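Local coordinates for protein 3-hydroxyacyl-thioester dehydratase X (Mycobacterium tuberculosis, PDB 4OOB) that catalyses the reversible hydration of trans-2-enoyl-CoA to (3R)-3-hydroxyacyl-CoA over a broad range of chain lengths, preferring C8 to C12 substrates, at residues P225-A233 / G238-M246. Residues are numbered along the deposited sequence; the frame is centred on the assembly and turned at random.
Sequences PATAGLYVA and GWDLTLRNM
Ala228 lies just before the first rung of the antiparallel hairpin ladder between 226-233 and 238-244, its small CB 3.8 Å from CD1 of Leu243 on the buried face of the sheet. Gly229 pairs with Arg244 through hydrogen bonds in both directions; with no side chain there, Gly229 adds nothing to the outer face, where Arg244 CG lies 3.9 Å from Gly229 O. Leu230 sits in a non-hydrogen-bonded pair with Leu243, whose CD1 reaches its CB. With CG anti to the backbone N (chi1 172°), Leu230 also lays CD1 3.6 Å from Thr242 O.

Back on the outer face, Tyr231 and Thr242 form a hydrogen-bonded pair, N to O in both directions, and the tyrosine ring runs across the side chain of Arg244. CE2 lies 3.6 Å from Arg244 CG and meets the guanidinium at its edge, the two planes 60° apart. Thr242 CG2 covers one guanidinium face, while Tyr231 OH is hydrogen-bonded to Pro148 O. Val232, branched and apolar, lies alongside both Trp239 and Leu241: CG1 is 3.7 Å from Trp239 CD1, at the indole edge. Ala233 closes the ladder with two nearly straight hydrogen bonds to Asp240, whose carboxylate forms a salt bridge with Arg258.

Six backbone hydrogen bonds thus fix the register of this hairpin in the hotdog-fold sheet; Ala228, Leu230, Val232, Trp239, Leu241 and Leu243 give one face an apolar surface, while Tyr231, Asp240, Thr242 and Arg244 give the other a mostly polar one.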
ATOM      1  N   PRO A 225      11.248   9.100  12.508  1.00 19.82           N
ATOM      2  CA  PRO A 225      11.938   9.031  11.196  1.00 20.00           C
ATOM      3  C   PRO A 225      12.592   7.653  10.967  1.00 20.24           C
ATOM      4  O   PRO A 225      13.054   7.019  11.901  1.00 20.61           O
ATOM      5  CB  PRO A 225      13.047  10.097  11.325  1.00 21.20           C
ATOM      6  CG  PRO A 225      13.267  10.232  12.824  1.00 20.77           C
ATOM      7  CD  PRO A 225      11.882  10.098  13.391  1.00 20.16           C
ATOM      8  N   ALA A 226      12.616   7.198   9.733  1.00 20.60           N
ATOM      9  CA  ALA A 226      13.150   5.888   9.406  1.00 20.14           C
ATOM     10  C   ALA A 226      14.252   6.039   8.369  1.00 20.27           C
ATOM     11  O   ALA A 226      14.106   6.749   7.350  1.00 18.21           O
ATOM     12  CB  ALA A 226      12.058   5.004   8.850  1.00 19.98           C
ATOM     13  N   THR A 227      15.333   5.311   8.618  1.00 20.45           N
ATOM     14  CA  THR A 227      16.331   5.105   7.601  1.00 20.54           C
ATOM     15  C   THR A 227      16.310   3.632   7.284  1.00 21.78           C
ATOM     16  O   THR A 227      16.591   2.830   8.159  1.00 24.40           O
ATOM     17  CB  THR A 227      17.695   5.521   8.116  1.00 20.00           C
ATOM     18  OG1 THR A 227      17.644   6.922   8.395  1.00 21.20           O
ATOM     19  CG2 THR A 227      18.707   5.296   7.099  1.00 19.70           C
ATOM     20  N   ALA A 228      16.013   3.256   6.044  1.00 21.32           N
ATOM     21  CA  ALA A 228      15.786   1.851   5.759  1.00 19.98           C
ATOM     22  C   ALA A 228      16.471   1.390   4.458  1.00 19.72           C
ATOM     23  O   ALA A 228      16.390   2.054   3.401  1.00 19.24           O
ATOM     24  CB  ALA A 228      14.318   1.584   5.735  1.00 19.68           C
ATOM     25  N   GLY A 229      17.145   0.242   4.558  1.00 18.84           N
ATOM     26  CA  GLY A 229      17.984  -0.284   3.469  1.00 19.56           C
ATOM     27  C   GLY A 229      17.097  -1.090   2.557  1.00 19.89           C
ATOM     28  O   GLY A 229      16.310  -1.921   3.044  1.00 19.76           O
ATOM     29  N   LEU A 230      17.190  -0.825   1.250  1.00 19.62           N
ATOM     30  CA  LEU A 230      16.407  -1.571   0.257  1.00 19.18           C
ATOM     31  C   LEU A 230      17.309  -2.514  -0.571  1.00 19.69           C
ATOM     32  O   LEU A 230      18.274  -2.092  -1.191  1.00 20.60           O
ATOM     33  CB  LEU A 230      15.621  -0.635  -0.682  1.00 18.42           C
ATOM     34  CG  LEU A 230      14.929  -1.362  -1.861  1.00 17.78           C
ATOM     35  CD1 LEU A 230      13.745  -2.163  -1.380  1.00 17.61           C
ATOM     36  CD2 LEU A 230      14.498  -0.382  -2.937  1.00 18.28           C
ATOM     37  N   TYR A 231      16.937  -3.784  -0.581  1.00 19.93           N
ATOM     38  CA  TYR A 231      17.582  -4.831  -1.366  1.00 19.76           C
ATOM     39  C   TYR A 231      16.710  -5.268  -2.546  1.00 19.89           C
ATOM     40  O   TYR A 231      15.495  -5.534  -2.414  1.00 18.66           O
ATOM     41  CB  TYR A 231      17.855  -6.026  -0.480  1.00 19.56           C
ATOM     42  CG  TYR A 231      18.753  -5.624   0.651  1.00 21.29           C
ATOM     43  CD1 TYR A 231      20.127  -5.777   0.552  1.00 22.49           C
ATOM     44  CD2 TYR A 231      18.238  -5.048   1.791  1.00 21.59           C
ATOM     45  CE1 TYR A 231      20.951  -5.381   1.567  1.00 23.37           C
ATOM     46  CE2 TYR A 231      19.056  -4.664   2.827  1.00 22.94           C
ATOM     47  CZ  TYR A 231      20.406  -4.832   2.691  1.00 24.25           C
ATOM     48  OH  TYR A 231      21.213  -4.465   3.702  1.00 26.85           O
ATOM     49  N   VAL A 232      17.355  -5.344  -3.688  1.00 21.13           N
ATOM     50  CA  VAL A 232      16.724  -5.657  -4.957  1.00 24.31           C
ATOM     51  C   VAL A 232      17.554  -6.710  -5.713  1.00 25.40           C
ATOM     52  O   VAL A 232      18.712  -6.491  -5.998  1.00 22.91           O
ATOM     53  CB  VAL A 232      16.632  -4.412  -5.843  1.00 24.62           C
ATOM     54  CG1 VAL A 232      15.920  -4.743  -7.142  1.00 25.18           C
ATOM     55  CG2 VAL A 232      15.884  -3.307  -5.105  1.00 25.98           C
ATOM     56  N   ALA A 233      16.936  -7.849  -6.003  1.00 27.43           N
ATOM     57  CA  ALA A 233      17.538  -8.899  -6.813  1.00 27.88           C
ATOM     58  C   ALA A 233      16.723  -8.910  -8.063  1.00 30.81           C
ATOM     59  O   ALA A 233      15.494  -9.076  -8.000  1.00 28.56           O
ATOM     60  CB  ALA A 233      17.463 -10.246  -6.105  1.00 26.63           C
ATOM     61  N   GLY A 238      11.611 -11.262 -12.920  1.00 35.81           N
ATOM     62  CA  GLY A 238      11.356  -9.886 -12.479  1.00 32.64           C
ATOM     63  C   GLY A 238      12.188  -9.484 -11.265  1.00 30.43           C
ATOM     64  O   GLY A 238      13.418  -9.514 -11.316  1.00 28.92           O
ATOM     65  N   TRP A 239      11.540  -9.120 -10.163  1.00 27.95           N
ATOM     66  CA  TRP A 239      12.267  -8.523  -9.063  1.00 26.08           C
ATOM     67  C   TRP A 239      11.797  -9.034  -7.729  1.00 24.90           C
ATOM     68  O   TRP A 239      10.598  -9.201  -7.506  1.00 24.86           O
ATOM     69  CB  TRP A 239      12.095  -7.014  -9.091  1.00 26.13           C
ATOM     70  CG  TRP A 239      12.763  -6.307 -10.221  1.00 28.62           C
ATOM     71  CD1 TRP A 239      13.985  -5.702 -10.191  1.00 30.13           C
ATOM     72  CD2 TRP A 239      12.230  -6.065 -11.535  1.00 28.85           C
ATOM     73  NE1 TRP A 239      14.256  -5.124 -11.410  1.00 31.51           N
ATOM     74  CE2 TRP A 239      13.190  -5.320 -12.245  1.00 30.04           C
ATOM     75  CE3 TRP A 239      11.050  -6.426 -12.182  1.00 28.48           C
ATOM     76  CZ2 TRP A 239      13.003  -4.927 -13.570  1.00 29.53           C
ATOM     77  CZ3 TRP A 239      10.867  -6.046 -13.497  1.00 28.14           C
ATOM     78  CH2 TRP A 239      11.832  -5.295 -14.173  1.00 29.14           C
ATOM     79  N   ASP A 240      12.750  -9.274  -6.840  1.00 24.39           N
ATOM     80  CA  ASP A 240      12.480  -9.596  -5.429  1.00 25.26           C
ATOM     81  C   ASP A 240      13.003  -8.413  -4.622  1.00 23.90           C
ATOM     82  O   ASP A 240      14.161  -7.981  -4.813  1.00 22.98           O
ATOM     83  CB  ASP A 240      13.215 -10.856  -4.973  1.00 26.35           C
ATOM     84  CG  ASP A 240      12.632 -12.140  -5.577  1.00 28.12           C
ATOM     85  OD1 ASP A 240      11.560 -12.115  -6.235  1.00 29.50           O
ATOM     86  OD2 ASP A 240      13.266 -13.183  -5.355  1.00 29.96           O
ATOM     87  N   LEU A 241      12.139  -7.882  -3.765  1.00 23.20           N
ATOM     88  CA  LEU A 241      12.436  -6.677  -2.961  1.00 22.56           C
ATOM     89  C   LEU A 241      12.314  -6.987  -1.473  1.00 21.83           C
ATOM     90  O   LEU A 241      11.399  -7.695  -1.046  1.00 20.68           O
ATOM     91  CB  LEU A 241      11.452  -5.551  -3.292  1.00 23.01           C
ATOM     92  CG  LEU A 241      11.511  -4.636  -4.519  1.00 23.75           C
ATOM     93  CD1 LEU A 241      12.233  -5.198  -5.695  1.00 25.07           C
ATOM     94  CD2 LEU A 241      10.119  -4.243  -4.996  1.00 25.03           C
ATOM     95  N   THR A 242      13.268  -6.469  -0.697  1.00 22.13           N
ATOM     96  CA  THR A 242      13.174  -6.451   0.746  1.00 22.28           C
ATOM     97  C   THR A 242      13.658  -5.130   1.286  1.00 20.99           C
ATOM     98  O   THR A 242      14.778  -4.688   0.968  1.00 22.51           O
ATOM     99  CB  THR A 242      14.019  -7.533   1.429  1.00 22.38           C
ATOM    100  OG1 THR A 242      13.651  -8.791   0.927  1.00 24.59           O
ATOM    101  CG2 THR A 242      13.703  -7.564   2.854  1.00 22.91           C
ATOM    102  N   LEU A 243      12.807  -4.499   2.083  1.00 19.74           N
ATOM    103  CA  LEU A 243      13.151  -3.269   2.777  1.00 19.47           C
ATOM    104  C   LEU A 243      13.307  -3.586   4.252  1.00 20.63           C
ATOM    105  O   LEU A 243      12.391  -4.099   4.851  1.00 20.30           O
ATOM    106  CB  LEU A 243      12.018  -2.252   2.611  1.00 18.44           C
ATOM    107  CG  LEU A 243      12.186  -0.857   3.238  1.00 17.74           C
ATOM    108  CD1 LEU A 243      13.177  -0.004   2.443  1.00 18.23           C
ATOM    109  CD2 LEU A 243      10.875  -0.143   3.417  1.00 17.07           C
ATOM    110  N   ARG A 244      14.440  -3.261   4.851  1.00 23.86           N
ATOM    111  CA  ARG A 244      14.658  -3.545   6.306  1.00 27.28           C
ATOM    112  C   ARG A 244      15.297  -2.388   7.086  1.00 28.26           C
ATOM    113  O   ARG A 244      15.756  -1.448   6.478  1.00 28.62           O
ATOM    114  CB  ARG A 244      15.482  -4.810   6.463  1.00 29.40           C
ATOM    115  CG  ARG A 244      16.510  -5.014   5.411  1.00 31.88           C
ATOM    116  CD  ARG A 244      17.405  -6.192   5.766  1.00 38.30           C
ATOM    117  NE  ARG A 244      17.205  -7.427   4.992  1.00 41.98           N
ATOM    118  CZ  ARG A 244      16.455  -8.466   5.368  1.00 46.41           C
ATOM    119  NH1 ARG A 244      15.753  -8.425   6.499  1.00 49.96           N
ATOM    120  NH2 ARG A 244      16.405  -9.553   4.606  1.00 44.67           N
ATOM    121  N   ASN A 245      15.353  -2.473   8.415  1.00 34.86           N
ATOM    122  CA  ASN A 245      15.856  -1.347   9.270  1.00 41.06           C
ATOM    123  C   ASN A 245      17.274  -1.387   9.837  1.00 45.45           C
ATOM    124  O   ASN A 245      17.619  -0.500  10.649  1.00 57.63           O
ATOM    125  CB  ASN A 245      14.928  -1.173  10.477  1.00 45.14           C
ATOM    126  CG  ASN A 245      14.781  -2.441  11.270  1.00 45.93           C
ATOM    127  OD1 ASN A 245      14.894  -3.525  10.723  1.00 53.86           O
ATOM    128  ND2 ASN A 245      14.512  -2.314  12.545  1.00 47.92           N
ATOM    129  N   MET A 246      18.093  -2.375   9.485  1.00 42.67           N
ATOM    130  CA  MET A 246      19.358  -2.590  10.244  1.00 47.71           C
ATOM    131  C   MET A 246      19.226  -2.061  11.668  1.00 48.56           C
ATOM    132  O   MET A 246      19.679  -2.699  12.609  1.00 50.07           O
ATOM    133  CB  MET A 246      20.575  -1.916   9.594  1.00 46.13           C
TER